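4-aminobutyrate transaminase (Acinetobacter baumannii, PDB 6WOP) probably catalyses, as a pyridoxal 5'-phosphate-dependent class-III aminotransferase, the transfer of the amino group of 4-aminobutyrate to 2-oxoglutarate. Local coordinates at residues Val369-Tyr373 with Gln413-Leu418. Sequence-based numbering, arbitrary orientation.
Sequences VVQNY and QGFATL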
ATOM      1  N   VAL A 369     -40.567  -8.224   4.667  1.00 33.75           N
ATOM      2  CA  VAL A 369     -42.007  -8.498   4.586  1.00 36.04           C
ATOM      3  C   VAL A 369     -42.746  -7.248   4.102  1.00 34.34           C
ATOM      4  O   VAL A 369     -43.583  -7.312   3.207  1.00 34.47           O
ATOM      5  CB  VAL A 369     -42.546  -9.013   5.939  1.00 36.88           C
ATOM      6  CG1 VAL A 369     -44.068  -8.905   5.991  1.00 37.64           C
ATOM      7  CG2 VAL A 369     -42.097 -10.483   6.189  1.00 37.94           C
ATOM      8  N   VAL A 370     -42.397  -6.089   4.651  1.00 34.56           N
ATOM      9  CA  VAL A 370     -43.036  -4.832   4.271  1.00 33.43           C
ATOM     10  C   VAL A 370     -42.672  -4.470   2.830  1.00 34.18           C
ATOM     11  O   VAL A 370     -43.535  -4.095   2.020  1.00 33.61           O
ATOM     12  CB  VAL A 370     -42.616  -3.717   5.262  1.00 30.61           C
ATOM     13  CG1 VAL A 370     -43.031  -2.297   4.740  1.00 29.77           C
ATOM     14  CG2 VAL A 370     -43.155  -4.011   6.680  1.00 32.90           C
ATOM     15  N   GLN A 371     -41.375  -4.542   2.512  1.00 28.05           N
ATOM     16  CA  GLN A 371     -40.909  -4.243   1.172  1.00 30.06           C
ATOM     17  C   GLN A 371     -41.621  -5.110   0.149  1.00 29.72           C
ATOM     18  O   GLN A 371     -42.004  -4.610  -0.922  1.00 30.45           O
ATOM     19  CB  GLN A 371     -39.391  -4.448   1.087  1.00 29.64           C
ATOM     20  CG  GLN A 371     -38.826  -4.164  -0.301  1.00 29.98           C
ATOM     21  CD  GLN A 371     -37.322  -4.371  -0.394  1.00 30.87           C
ATOM     22  OE1 GLN A 371     -36.781  -5.445  -0.045  1.00 32.19           O
ATOM     23  NE2 GLN A 371     -36.643  -3.361  -0.858  1.00 24.31           N
ATOM     24  N   ASN A 372     -41.768  -6.416   0.433  1.00 29.96           N
ATOM     25  CA  ASN A 372     -42.373  -7.238  -0.607  1.00 38.71           C
ATOM     26  C   ASN A 372     -43.889  -7.058  -0.655  1.00 39.19           C
ATOM     27  O   ASN A 372     -44.481  -7.052  -1.748  1.00 36.88           O
ATOM     28  CB  ASN A 372     -42.012  -8.718  -0.425  1.00 43.33           C
ATOM     29  CG  ASN A 372     -40.496  -8.929  -0.393  1.00 48.02           C
ATOM     30  OD1 ASN A 372     -39.725  -7.970  -0.567  1.00 48.95           O
ATOM     31  ND2 ASN A 372     -40.063 -10.174  -0.178  1.00 49.93           N
ATOM     32  N   TYR A 373     -44.560  -6.819   0.478  1.00 32.83           N
ATOM     33  CA  TYR A 373     -45.970  -6.452   0.409  1.00 34.01           C
ATOM     34  C   TYR A 373     -46.153  -5.213  -0.449  1.00 35.02           C
ATOM     35  O   TYR A 373     -47.084  -5.138  -1.264  1.00 36.30           O
ATOM     36  CB  TYR A 373     -46.526  -6.172   1.783  1.00 34.40           C
ATOM     37  CG  TYR A 373     -47.961  -5.723   1.703  1.00 35.99           C
ATOM     38  CD1 TYR A 373     -48.288  -4.384   1.529  1.00 36.33           C
ATOM     39  CD2 TYR A 373     -48.995  -6.642   1.791  1.00 38.90           C
ATOM     40  CE1 TYR A 373     -49.586  -3.978   1.444  1.00 36.81           C
ATOM     41  CE2 TYR A 373     -50.290  -6.244   1.688  1.00 39.59           C
ATOM     42  CZ  TYR A 373     -50.575  -4.905   1.542  1.00 42.14           C
ATOM     43  OH  TYR A 373     -51.867  -4.483   1.458  1.00 46.20           O
ATOM     44  N   GLN A 413     -50.411  -0.651   5.345  1.00 35.81           N
ATOM     45  CA  GLN A 413     -50.979  -1.985   5.196  1.00 39.60           C
ATOM     46  C   GLN A 413     -49.882  -3.034   5.263  1.00 38.14           C
ATOM     47  O   GLN A 413     -50.066  -4.105   5.859  1.00 37.27           O
ATOM     48  CB  GLN A 413     -51.754  -2.100   3.881  1.00 41.04           C
ATOM     49  CG  GLN A 413     -53.012  -1.252   3.830  1.00 47.88           C
ATOM     50  CD  GLN A 413     -53.415  -0.879   2.387  1.00 53.77           C
ATOM     51  OE1 GLN A 413     -52.775  -1.302   1.400  1.00 54.17           O
ATOM     52  NE2 GLN A 413     -54.445  -0.047   2.265  1.00 56.57           N
ATOM     53  N   GLY A 414     -48.716  -2.735   4.677  1.00 34.53           N
ATOM     54  CA  GLY A 414     -47.626  -3.690   4.736  1.00 34.36           C
ATOM     55  C   GLY A 414     -47.190  -3.977   6.154  1.00 36.19           C
ATOM     56  O   GLY A 414     -47.007  -5.135   6.534  1.00 36.65           O
ATOM     57  N   PHE A 415     -47.016  -2.921   6.956  1.00 36.05           N
ATOM     58  CA  PHE A 415     -46.685  -3.118   8.366  1.00 39.28           C
ATOM     59  C   PHE A 415     -47.777  -3.896   9.072  1.00 40.70           C
ATOM     60  O   PHE A 415     -47.487  -4.699   9.963  1.00 38.86           O
ATOM     61  CB  PHE A 415     -46.459  -1.782   9.072  1.00 35.78           C
ATOM     62  CG  PHE A 415     -45.069  -1.258   8.932  1.00 36.14           C
ATOM     63  CD1 PHE A 415     -44.725  -0.454   7.850  1.00 33.00           C
ATOM     64  CD2 PHE A 415     -44.101  -1.564   9.867  1.00 36.87           C
ATOM     65  CE1 PHE A 415     -43.429   0.038   7.714  1.00 30.42           C
ATOM     66  CE2 PHE A 415     -42.781  -1.081   9.725  1.00 35.48           C
ATOM     67  CZ  PHE A 415     -42.463  -0.267   8.680  1.00 34.00           C
ATOM     68  N   ALA A 416     -49.043  -3.686   8.684  1.00 41.01           N
ATOM     69  CA  ALA A 416     -50.105  -4.381   9.376  1.00 43.84           C
ATOM     70  C   ALA A 416     -50.042  -5.888   9.145  1.00 45.09           C
ATOM     71  O   ALA A 416     -50.511  -6.653   9.991  1.00 44.71           O
ATOM     72  CB  ALA A 416     -51.467  -3.805   8.974  1.00 44.07           C
ATOM     73  N   THR A 417     -49.470  -6.344   8.025  1.00 43.90           N
ATOM     74  CA  THR A 417     -49.365  -7.790   7.825  1.00 43.74           C
ATOM     75  C   THR A 417     -48.345  -8.431   8.755  1.00 45.68           C
ATOM     76  O   THR A 417     -48.270  -9.659   8.796  1.00 47.85           O
ATOM     77  CB  THR A 417     -49.005  -8.126   6.367  1.00 43.85           C
ATOM     78  OG1 THR A 417     -47.657  -7.705   6.088  1.00 39.46           O
ATOM     79  CG2 THR A 417     -49.944  -7.450   5.399  1.00 43.99           C
ATOM     80  N   LEU A 418     -47.521  -7.626   9.441  1.00 46.21           N
ATOM     81  CA  LEU A 418     -46.656  -8.033  10.548  1.00 52.01           C
ATOM     82  C   LEU A 418     -47.490  -8.394  11.755  1.00 59.65           C
ATOM     83  O   LEU A 418     -47.197  -9.371  12.444  1.00 60.14           O
ATOM     84  CB  LEU A 418     -45.710  -6.897  10.938  1.00 50.05           C
ATOM     85  CG  LEU A 418     -44.590  -6.448  10.008  1.00 47.90           C
ATOM     86  CD1 LEU A 418     -43.652  -5.553  10.807  1.00 48.54           C
ATOM     87  CD2 LEU A 418     -43.863  -7.652   9.448  1.00 45.98           C
TER
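Tyr373 lies across the backbone of Gly414, and the course of its side chain shows how helix 364-376 meets the C-terminal part of helix 401-416. Tyr373 CB stands 4.0 Å from Gly414 CA. With CG anti to the backbone N (chi1 177°), the ring is carried over the second helix and rests directly on the glycine backbone: Tyr373 CD1 comes to 3.3 Å from Gly414 CA and is close to Gly414 N as well. On the other flank CD2 meets Thr417 CG2, while CE1 and CZ pass Gln413 CB. At the tip, Tyr373 OH gives a weak hydrogen bond to Gln413 OE1 (3.3 Å), ring and amide planes standing 83° apart. Val370 serves the inner side with both branches. Val370 CG2 sits over the face of the Phe415 ring, 3.9 Å from the centroid and only 6° off the normal, a CH-pi contact, while CG1 touches CE1 of the same ring. Val369 CG1 packs on Leu418 CD2 at 3.7 Å. Thr417 OG1 turns back to Gly414 O (2.7 Å), aimed at a lone pair within the plane of that carbonyl; Thr417 N donates to the same oxygen. Phe415 also reaches strand 356-361 and Val370 strand 379-384, so the pair packs against the sheet holding both, in what is probably the small domain of this fold-type I enzyme. Cohesion is therefore mainly apolar, centred on a close helix approach (Val370 CA to Gly414 CA 4.8 Å, the nearest CA pair), with the lone polar link between the segments weak and at the margin.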